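Local coordinates for protein transcriptional regulator (Cytophaga hutchinsonii, PDB 3F0C) that probably regulates transcription by binding DNA through an N-terminal helix-turn-helix, as other members of the TetR family do, at residues A[21-26]-A[35-40]; A[86-91]-A[136-141]; A[81-86]-A[145-150]. All blocks are in the same frame, centred on the assembly; numbering follows the deposited sequence.

Interaction 1: A[21-26]-A[35-40]; sequences QKRFAH and NEIASD. With SO4 (sulfate ion), chain B; SO4 (sulfate ion), chain C.
Segments 21-26 and 35-40 are helical and pass 10.8 Å apart between their axes, their directions 131° apart, with Arg-23 and Ile-37 nearest by CA. Arg-23 has the largest share of the contact. Its CG lies beside the backbone N, and the chain bends at chi2 (-94°). The guanidinium meets Asp-40 tip to tip, in a side-on salt bridge. Both NE and NH1 give to one oxygen. Arg-23 NE lies 2.7 Å from Asp-40 OD2, a nearly straight bond (162°), and that oxygen sits in the guanidinium plane. Arg-23 NH1 reaches the syn lone pair of Asp-40 OD2 at 3.1 Å. Glu-36 crosses the arginine at about a right angle, with its CB over one face toward the rim. Its OE1 is 3.7 Å from Arg-23 NH2, a long salt bridge of charges only. A sulfate, probably from the crystallisation liquor, takes Arg-23 NH1 on O4 and Arg-23 NH2 on O3. An alanine at Arg-23 would probably leave the Asp-40 carboxylate without its two N-H donors, and Glu-36 without the nearby positive charge. Apart from the charges, Phe-24 CZ touches Ile-37 CD1 at 4.2 Å. The contact joins helix 12-27 to helix 34-41, consistent with the first helix of the helix-turn-helix, in the probable DNA-binding region. Phe-24 also meets Phe-59 and Val-62 of helix 55-78 and Leu-105 of helix 84-106; Ile-37 touches Leu-58.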
loop_
_atom_site.group_PDB
_atom_site.type_symbol
_atom_site.label_atom_id
_atom_site.label_comp_id
_atom_site.label_asym_id
_atom_site.label_seq_id
_atom_site.Cartn_x
_atom_site.Cartn_y
_atom_site.Cartn_z
ATOM N N GLN A 21 16.139 -21.904 -7.256
ATOM C CA GLN A 21 14.732 -21.547 -7.305
ATOM C C GLN A 21 13.877 -22.490 -6.478
ATOM O O GLN A 21 13.053 -22.080 -5.675
ATOM C CB GLN A 21 14.259 -21.580 -8.763
ATOM C CG GLN A 21 12.785 -21.291 -8.939
ATOM C CD GLN A 21 12.456 -20.632 -10.270
ATOM O OE1 GLN A 21 13.250 -20.639 -11.212
ATOM N NE2 GLN A 21 11.282 -20.038 -10.345
ATOM N N LYS A 22 14.092 -23.767 -6.693
ATOM C CA LYS A 22 13.352 -24.763 -5.981
ATOM C C LYS A 22 13.639 -24.716 -4.507
ATOM O O LYS A 22 12.723 -24.815 -3.700
ATOM C CB LYS A 22 13.691 -26.143 -6.507
ATOM C CG LYS A 22 13.267 -26.318 -7.946
ATOM C CD LYS A 22 13.489 -27.732 -8.475
ATOM C CE LYS A 22 12.891 -27.842 -9.914
ATOM N NZ LYS A 22 12.822 -29.227 -10.554
ATOM N N ARG A 23 14.905 -24.612 -4.142
ATOM C CA ARG A 23 15.258 -24.589 -2.712
ATOM C C ARG A 23 14.565 -23.465 -2.033
ATOM O O ARG A 23 14.006 -23.626 -0.955
ATOM C CB ARG A 23 16.729 -24.310 -2.467
ATOM C CG ARG A 23 17.628 -25.466 -2.689
ATOM C CD ARG A 23 17.908 -26.220 -1.424
ATOM N NE ARG A 23 18.157 -27.605 -1.775
ATOM C CZ ARG A 23 17.998 -28.613 -0.951
ATOM N NH1 ARG A 23 18.231 -29.839 -1.388
ATOM N NH2 ARG A 23 17.616 -28.383 0.304
ATOM N N PHE A 24 14.667 -22.305 -2.644
ATOM C CA PHE A 24 14.134 -21.143 -2.050
ATOM C C PHE A 24 12.603 -21.261 -2.053
ATOM O O PHE A 24 11.955 -20.846 -1.110
ATOM C CB PHE A 24 14.574 -19.920 -2.829
ATOM C CG PHE A 24 16.068 -19.656 -2.821
ATOM C CD1 PHE A 24 16.844 -19.909 -1.705
ATOM C CD2 PHE A 24 16.672 -19.083 -3.927
ATOM C CE1 PHE A 24 18.216 -19.604 -1.707
ATOM C CE2 PHE A 24 18.036 -18.782 -3.944
ATOM C CZ PHE A 24 18.811 -19.036 -2.833
ATOM N N ALA A 25 12.024 -21.860 -3.088
ATOM C CA ALA A 25 10.577 -22.017 -3.141
ATOM C C ALA A 25 10.093 -22.850 -1.991
ATOM O O ALA A 25 9.080 -22.531 -1.396
ATOM C CB ALA A 25 10.176 -22.655 -4.405
ATOM N N HIS A 26 10.820 -23.911 -1.676
ATOM C CA HIS A 26 10.430 -24.871 -0.617
ATOM C C HIS A 26 10.814 -24.451 0.771
ATOM O O HIS A 26 10.055 -24.638 1.720
ATOM C CB HIS A 26 11.030 -26.252 -0.876
ATOM C CG HIS A 26 10.187 -27.066 -1.788
ATOM N ND1 HIS A 26 9.996 -26.723 -3.108
ATOM C CD2 HIS A 26 9.398 -28.142 -1.555
ATOM C CE1 HIS A 26 9.150 -27.576 -3.660
ATOM N NE2 HIS A 26 8.771 -28.445 -2.739
ATOM N N ASN A 35 25.993 -25.000 0.594
ATOM C CA ASN A 35 26.392 -26.384 0.513
ATOM C C ASN A 35 25.258 -27.228 -0.031
ATOM O O ASN A 35 25.489 -28.186 -0.741
ATOM C CB ASN A 35 26.866 -26.913 1.862
ATOM C CG ASN A 35 28.200 -26.340 2.276
ATOM O OD1 ASN A 35 28.309 -25.148 2.597
ATOM N ND2 ASN A 35 29.229 -27.179 2.269
ATOM N N GLU A 36 24.027 -26.877 0.307
ATOM C CA GLU A 36 22.876 -27.607 -0.219
ATOM C C GLU A 36 22.770 -27.476 -1.734
ATOM O O GLU A 36 22.656 -28.477 -2.430
ATOM C CB GLU A 36 21.558 -27.118 0.423
ATOM C CG GLU A 36 21.243 -27.741 1.783
ATOM C CD GLU A 36 20.229 -26.958 2.649
ATOM O OE1 GLU A 36 19.617 -25.965 2.188
ATOM O OE2 GLU A 36 20.036 -27.368 3.824
ATOM N N ILE A 37 22.801 -26.239 -2.238
ATOM C CA ILE A 37 22.609 -25.970 -3.680
ATOM C C ILE A 37 23.694 -26.622 -4.495
ATOM O O ILE A 37 23.443 -27.120 -5.581
ATOM C CB ILE A 37 22.591 -24.461 -4.009
ATOM C CG1 ILE A 37 21.546 -23.748 -3.139
ATOM C CG2 ILE A 37 22.275 -24.242 -5.470
ATOM C CD1 ILE A 37 20.765 -22.618 -3.845
ATOM N N ALA A 38 24.902 -26.610 -3.956
ATOM C CA ALA A 38 25.994 -27.299 -4.581
ATOM C C ALA A 38 25.611 -28.781 -4.697
ATOM O O ALA A 38 25.544 -29.335 -5.787
ATOM C CB ALA A 38 27.252 -27.105 -3.791
ATOM N N SER A 39 25.300 -29.416 -3.577
ATOM C CA SER A 39 24.837 -30.816 -3.615
ATOM C C SER A 39 23.869 -31.063 -4.775
ATOM O O SER A 39 23.992 -32.050 -5.500
ATOM C CB SER A 39 24.133 -31.214 -2.303
ATOM O OG SER A 39 25.070 -31.558 -1.298
ATOM N N ASP A 40 22.906 -30.157 -4.932
ATOM C CA ASP A 40 21.769 -30.380 -5.828
ATOM C C ASP A 40 22.246 -30.498 -7.264
ATOM O O ASP A 40 21.937 -31.459 -7.960
ATOM C CB ASP A 40 20.743 -29.252 -5.679
ATOM C CG ASP A 40 20.078 -29.238 -4.293
ATOM O OD1 ASP A 40 20.688 -29.808 -3.348
ATOM O OD2 ASP A 40 18.950 -28.673 -4.157
HETATM S S SO4 B . 17.071 -31.980 1.283
HETATM O O1 SO4 B . 18.501 -32.324 1.333
HETATM O O2 SO4 B . 16.350 -32.917 2.144
HETATM O O3 SO4 B . 16.890 -30.621 1.791
HETATM O O4 SO4 B . 16.526 -32.072 -0.079
HETATM S S SO4 C . 26.264 -21.168 3.214
HETATM O O1 SO4 C . 26.421 -22.566 2.761
HETATM O O2 SO4 C . 26.422 -21.125 4.666
HETATM O O3 SO4 C . 27.323 -20.333 2.650
HETATM O O4 SO4 C . 24.980 -20.568 2.812
#

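Interaction 2: A[86-91]-A[136-141]; sequences ALLKKY and AGIIQY
Leu-87 and Tyr-91, which both touch Ile-138, are tied by a helical backbone bond of 2.7 Å from Tyr-91 N to Leu-87 O. The contact itself is apolar. Ile-138 is its centre and points from segment 136-141 at three side chains of segment 86-91. Its CG2 is anti to the backbone N and does most of the touching. Leu-88 CD1 comes obliquely to within 3.5 Å of Ile-138 CG2. Leu-87 CB meets the same methyl, Ile-138 CG2, at 3.9 Å. The CG1 branch of Ile-138 ends in CD1, which lies 4.5 Å from Tyr-91 CB, a looser touch. The two helices run nearly antiparallel, with 161° between their directions and 10.1 Å between the segment axes. This is antiparallel helix packing in the all-helical part of the chain that follows the probable DNA-binding region, the part that in TetR-family proteins commonly holds the ligand-binding and dimerisation surfaces. No other protein chain of the assembly touches either segment. One turn beyond Ile-138, Tyr-141 extends the row of contacts. Its CG is anti to the backbone N (chi1 178°). Leu-87 CD1 sits at the edge of the ring, in its plane, 3.9 Å from Tyr-141 CD2. The two side chains cross at about a right angle. Tyr-141 is exposed, in contrast to the buried aliphatic groups. Tyr-91 also touches Leu-160 and Leu-164 of helix 153-174, and its OH is hydrogen-bonded to Glu-131. Leu-87 also packs on Ile-77 and Leu-78 of helix 55-78. Leu-88 packs on Phe-199 and Leu-200 of helix 183-201.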
loop_
_atom_site.group_PDB
_atom_site.type_symbol
_atom_site.label_atom_id
_atom_site.label_comp_id
_atom_site.label_asym_id
_atom_site.label_seq_id
_atom_site.Cartn_x
_atom_site.Cartn_y
_atom_site.Cartn_z
ATOM N N ALA A 86 -10.088 -8.571 -22.123
ATOM C CA ALA A 86 -9.616 -9.917 -21.777
ATOM C C ALA A 86 -8.134 -9.933 -21.441
ATOM O O ALA A 86 -7.711 -10.734 -20.615
ATOM C CB ALA A 86 -9.890 -10.888 -22.895
ATOM N N LEU A 87 -7.347 -9.080 -22.106
ATOM C CA LEU A 87 -5.892 -9.006 -21.872
ATOM C C LEU A 87 -5.651 -8.394 -20.491
ATOM O O LEU A 87 -4.890 -8.927 -19.662
ATOM C CB LEU A 87 -5.183 -8.166 -22.953
ATOM C CG LEU A 87 -4.963 -8.809 -24.323
ATOM C CD1 LEU A 87 -4.811 -7.747 -25.378
ATOM C CD2 LEU A 87 -3.762 -9.734 -24.306
ATOM N N LEU A 88 -6.331 -7.278 -20.249
ATOM C CA LEU A 88 -6.163 -6.555 -19.018
ATOM C C LEU A 88 -6.435 -7.481 -17.831
ATOM O O LEU A 88 -5.693 -7.486 -16.833
ATOM C CB LEU A 88 -7.114 -5.386 -18.986
ATOM C CG LEU A 88 -6.450 -4.116 -18.476
ATOM C CD1 LEU A 88 -5.824 -3.338 -19.627
ATOM C CD2 LEU A 88 -7.475 -3.253 -17.743
ATOM N N LYS A 89 -7.489 -8.284 -17.946
ATOM C CA LYS A 89 -7.857 -9.187 -16.876
ATOM C C LYS A 89 -6.834 -10.298 -16.773
ATOM O O LYS A 89 -6.394 -10.663 -15.682
ATOM C CB LYS A 89 -9.233 -9.775 -17.140
ATOM C CG LYS A 89 -10.372 -8.766 -17.074
ATOM C CD LYS A 89 -11.680 -9.451 -17.415
ATOM C CE LYS A 89 -12.912 -8.594 -17.143
ATOM N NZ LYS A 89 -14.194 -9.434 -17.189
ATOM N N LYS A 90 -6.441 -10.830 -17.918
ATOM C CA LYS A 90 -5.480 -11.919 -17.933
ATOM C C LYS A 90 -4.167 -11.445 -17.296
ATOM O O LYS A 90 -3.431 -12.218 -16.675
ATOM C CB LYS A 90 -5.244 -12.418 -19.371
ATOM C CG LYS A 90 -5.185 -13.950 -19.496
ATOM C CD LYS A 90 -6.572 -14.587 -19.754
ATOM C CE LYS A 90 -6.756 -15.954 -19.015
ATOM N NZ LYS A 90 -6.166 -17.149 -19.729
ATOM N N TYR A 91 -3.905 -10.154 -17.444
ATOM C CA TYR A 91 -2.726 -9.528 -16.871
ATOM C C TYR A 91 -2.792 -9.482 -15.366
ATOM O O TYR A 91 -1.842 -9.833 -14.664
ATOM C CB TYR A 91 -2.578 -8.092 -17.419
ATOM C CG TYR A 91 -1.931 -7.125 -16.464
ATOM C CD1 TYR A 91 -0.603 -7.289 -16.063
ATOM C CD2 TYR A 91 -2.639 -6.062 -15.960
ATOM C CE1 TYR A 91 -0.004 -6.412 -15.183
ATOM C CE2 TYR A 91 -2.065 -5.171 -15.091
ATOM C CZ TYR A 91 -0.744 -5.340 -14.687
ATOM O OH TYR A 91 -0.175 -4.434 -13.790
ATOM N N ALA A 136 0.200 0.337 -20.508
ATOM C CA ALA A 136 -0.101 1.462 -21.365
ATOM C C ALA A 136 -0.388 0.937 -22.769
ATOM O O ALA A 136 -1.161 1.555 -23.560
ATOM C CB ALA A 136 1.042 2.452 -21.359
ATOM N N GLY A 137 0.219 -0.218 -23.071
ATOM C CA GLY A 137 0.138 -0.803 -24.407
ATOM C C GLY A 137 -1.183 -1.472 -24.617
ATOM O O GLY A 137 -1.749 -1.423 -25.697
ATOM N N ILE A 138 -1.687 -2.094 -23.559
ATOM C CA ILE A 138 -3.019 -2.695 -23.621
ATOM C C ILE A 138 -4.067 -1.590 -23.701
ATOM O O ILE A 138 -4.987 -1.645 -24.506
ATOM C CB ILE A 138 -3.301 -3.620 -22.444
ATOM C CG1 ILE A 138 -2.128 -4.613 -22.247
ATOM C CG2 ILE A 138 -4.574 -4.343 -22.717
ATOM C CD1 ILE A 138 -2.280 -5.683 -21.165
ATOM N N ILE A 139 -3.896 -0.556 -22.892
ATOM C CA ILE A 139 -4.783 0.595 -22.969
ATOM C C ILE A 139 -4.772 1.119 -24.402
ATOM O O ILE A 139 -5.821 1.352 -25.008
ATOM C CB ILE A 139 -4.409 1.678 -21.914
ATOM C CG1 ILE A 139 -4.757 1.124 -20.509
ATOM C CG2 ILE A 139 -5.113 3.009 -22.202
ATOM C CD1 ILE A 139 -4.357 1.990 -19.298
ATOM N N GLN A 140 -3.582 1.266 -24.958
ATOM C CA GLN A 140 -3.456 1.785 -26.322
ATOM C C GLN A 140 -4.217 0.943 -27.353
ATOM O O GLN A 140 -4.858 1.483 -28.232
ATOM C CB GLN A 140 -1.970 1.858 -26.709
ATOM C CG GLN A 140 -1.709 2.393 -28.078
ATOM C CD GLN A 140 -2.123 3.812 -28.165
ATOM O OE1 GLN A 140 -3.156 4.132 -28.759
ATOM N NE2 GLN A 140 -1.350 4.688 -27.532
ATOM N N TYR A 141 -4.111 -0.378 -27.252
ATOM C CA TYR A 141 -4.841 -1.290 -28.130
ATOM C C TYR A 141 -6.342 -1.115 -27.923
ATOM O O TYR A 141 -7.086 -0.958 -28.868
ATOM C CB TYR A 141 -4.407 -2.736 -27.864
ATOM C CG TYR A 141 -5.119 -3.799 -28.669
ATOM C CD1 TYR A 141 -5.686 -3.518 -29.927
ATOM C CD2 TYR A 141 -5.166 -5.106 -28.208
ATOM C CE1 TYR A 141 -6.312 -4.493 -30.655
ATOM C CE2 TYR A 141 -5.786 -6.090 -28.937
ATOM C CZ TYR A 141 -6.352 -5.775 -30.152
ATOM O OH TYR A 141 -6.976 -6.755 -30.860
#

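Interaction 3: A[81-86]-A[145-150]; sequences GIDATA and TKEFKR
Glu-147 reaches across to Thr-85 and the start of helix 84-106, and its OE1 is held by two donors. Thr-85 N gives to Glu-147 OE1 at 3.2 Å, on the syn side and 24° out of the carboxylate plane. Thr-85 OG1 gives to the same oxygen, Glu-147 OE1, also at 3.2 Å, nearly along its C-O axis. The Glu-147 chain is extended beyond CG (chi2 166°), which carries the carboxylate toward the helix start. Ala-84 and Phe-148 are the buried part of the contact, the ring coming obliquely to Ala-84. The same ring touches Leu-200 of helix 183-201 and Ile-203. The polar edge of Asp-83, Thr-85 and Glu-147 is, by contrast, only partly exposed rather than buried. There Asp-83 is the N-cap of helix 84-106, and Ala-86 N gives to Asp-83 OD2 at 2.6 Å. Asp-83 OD1 comes within 3.3 Å of Glu-147 OE1, two acceptors close together, with no bond between them. Exposed Lys-146 marks the solvent side, where it closes helix 118-145 in a Schellman motif with positive phi (74°). Two carboxylates thus share the amino end of one helix. The backbone N-H groups there probably offset their repulsion. The closeness of the charges may raise the pKa of one acid, though the helix start would act against this.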
loop_
_atom_site.group_PDB
_atom_site.type_symbol
_atom_site.label_atom_id
_atom_site.label_comp_id
_atom_site.label_asym_id
_atom_site.label_seq_id
_atom_site.Cartn_x
_atom_site.Cartn_y
_atom_site.Cartn_z
ATOM N N GLY A 81 -4.048 -12.615 -29.208
ATOM C CA GLY A 81 -5.146 -11.868 -29.832
ATOM C C GLY A 81 -6.533 -12.082 -29.251
ATOM O O GLY A 81 -7.431 -12.498 -29.958
ATOM N N ILE A 82 -6.691 -11.820 -27.958
ATOM C CA ILE A 82 -8.007 -11.615 -27.336
ATOM C C ILE A 82 -8.225 -10.087 -27.248
ATOM O O ILE A 82 -7.379 -9.329 -27.730
ATOM C CB ILE A 82 -8.084 -12.366 -25.994
ATOM C CG1 ILE A 82 -7.036 -11.835 -24.975
ATOM C CG2 ILE A 82 -7.884 -13.856 -26.279
ATOM C CD1 ILE A 82 -7.111 -12.398 -23.488
ATOM N N ASP A 83 -9.331 -9.604 -26.693
ATOM C CA ASP A 83 -9.571 -8.151 -26.767
ATOM C C ASP A 83 -8.816 -7.368 -25.666
ATOM O O ASP A 83 -8.125 -7.976 -24.840
ATOM C CB ASP A 83 -11.078 -7.838 -26.858
ATOM C CG ASP A 83 -11.785 -7.784 -25.504
ATOM O OD1 ASP A 83 -13.044 -7.675 -25.515
ATOM O OD2 ASP A 83 -11.113 -7.825 -24.440
ATOM N N ALA A 84 -8.907 -6.034 -25.676
ATOM C CA ALA A 84 -8.193 -5.198 -24.678
ATOM C C ALA A 84 -8.577 -5.598 -23.272
ATOM O O ALA A 84 -7.707 -5.806 -22.422
ATOM C CB ALA A 84 -8.481 -3.726 -24.881
ATOM N N THR A 85 -9.887 -5.709 -23.042
ATOM C CA THR A 85 -10.441 -6.146 -21.744
ATOM C C THR A 85 -9.910 -7.543 -21.294
ATOM O O THR A 85 -9.298 -7.665 -20.221
ATOM C CB THR A 85 -11.987 -6.107 -21.803
ATOM O OG1 THR A 85 -12.393 -4.869 -22.401
ATOM C CG2 THR A 85 -12.610 -6.223 -20.432
ATOM N N ALA A 86 -10.088 -8.571 -22.123
ATOM C CA ALA A 86 -9.616 -9.917 -21.777
ATOM C C ALA A 86 -8.134 -9.933 -21.441
ATOM O O ALA A 86 -7.711 -10.734 -20.615
ATOM C CB ALA A 86 -9.890 -10.888 -22.895
ATOM N N THR A 145 -8.570 -0.156 -30.805
ATOM C CA THR A 145 -9.654 -1.128 -30.885
ATOM C C THR A 145 -11.017 -0.515 -30.494
ATOM O O THR A 145 -12.069 -1.096 -30.763
ATOM C CB THR A 145 -9.353 -2.341 -29.971
ATOM O OG1 THR A 145 -9.998 -3.509 -30.478
ATOM C CG2 THR A 145 -9.815 -2.080 -28.564
ATOM N N LYS A 146 -10.966 0.643 -29.834
ATOM C CA LYS A 146 -12.130 1.467 -29.474
ATOM C C LYS A 146 -12.945 0.889 -28.313
ATOM O O LYS A 146 -14.105 1.246 -28.128
ATOM C CB LYS A 146 -13.006 1.798 -30.699
ATOM C CG LYS A 146 -12.316 2.721 -31.719
ATOM C CD LYS A 146 -13.190 3.017 -32.935
ATOM C CE LYS A 146 -12.476 3.948 -33.896
ATOM N NZ LYS A 146 -13.302 4.233 -35.105
ATOM N N GLU A 147 -12.320 0.032 -27.507
ATOM C CA GLU A 147 -12.954 -0.492 -26.296
ATOM C C GLU A 147 -12.810 0.524 -25.165
ATOM O O GLU A 147 -13.706 0.699 -24.346
ATOM C CB GLU A 147 -12.329 -1.825 -25.889
ATOM C CG GLU A 147 -12.540 -2.965 -26.879
ATOM C CD GLU A 147 -11.618 -4.145 -26.605
ATOM O OE1 GLU A 147 -11.630 -4.671 -25.470
ATOM O OE2 GLU A 147 -10.862 -4.549 -27.509
ATOM N N PHE A 148 -11.668 1.201 -25.129
ATOM C CA PHE A 148 -11.404 2.189 -24.101
ATOM C C PHE A 148 -11.394 3.577 -24.724
ATOM O O PHE A 148 -10.916 3.754 -25.833
ATOM C CB PHE A 148 -10.044 1.948 -23.425
ATOM C CG PHE A 148 -9.760 0.499 -23.035
ATOM C CD1 PHE A 148 -10.754 -0.353 -22.600
ATOM C CD2 PHE A 148 -8.453 0.024 -23.038
ATOM C CE1 PHE A 148 -10.451 -1.668 -22.227
ATOM C CE2 PHE A 148 -8.153 -1.282 -22.670
ATOM C CZ PHE A 148 -9.152 -2.124 -22.261
ATOM N N LYS A 149 -11.891 4.557 -23.980
ATOM C CA LYS A 149 -11.831 5.964 -24.385
ATOM C C LYS A 149 -10.404 6.512 -24.211
ATOM O O LYS A 149 -9.713 6.105 -23.269
ATOM C CB LYS A 149 -12.798 6.774 -23.519
ATOM C CG LYS A 149 -14.259 6.455 -23.747
ATOM C CD LYS A 149 -15.196 7.280 -22.832
ATOM C CE LYS A 149 -16.627 6.946 -23.109
ATOM N NZ LYS A 149 -17.442 7.737 -22.202
ATOM N N ARG A 150 -9.970 7.412 -25.107
ATOM C CA ARG A 150 -8.709 8.170 -24.935
ATOM C C ARG A 150 -9.077 9.469 -24.285
ATOM O O ARG A 150 -9.685 10.317 -24.955
ATOM C CB ARG A 150 -8.041 8.543 -26.268
ATOM C CG ARG A 150 -6.892 9.585 -26.084
ATOM C CD ARG A 150 -6.273 10.219 -27.363
ATOM N NE ARG A 150 -7.167 10.561 -28.489
ATOM C CZ ARG A 150 -8.253 11.344 -28.448
ATOM N NH1 ARG A 150 -8.699 11.851 -27.299
ATOM N NH2 ARG A 150 -8.929 11.594 -29.572
#

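Interactions 2 and 3 are neighbours, with centres 7 Å apart. Both use helix 84-106 and share Ala-86. Interaction 3 sits at the start of that helix, and interaction 2 one turn further on. Interaction 2 is buried and apolar. Interaction 3 is only partly buried and joins apolar packing to a carboxylate that binds the helix start. Interaction 1 lies on the opposite side of the chain's centre, with its centre 36 Å from that of interaction 2. It is also partly buried, but an arginine salt-bridge network stands beside its apolar contact. It lies in the probable DNA-binding region, whereas the other two hold the far end of the helical bundle.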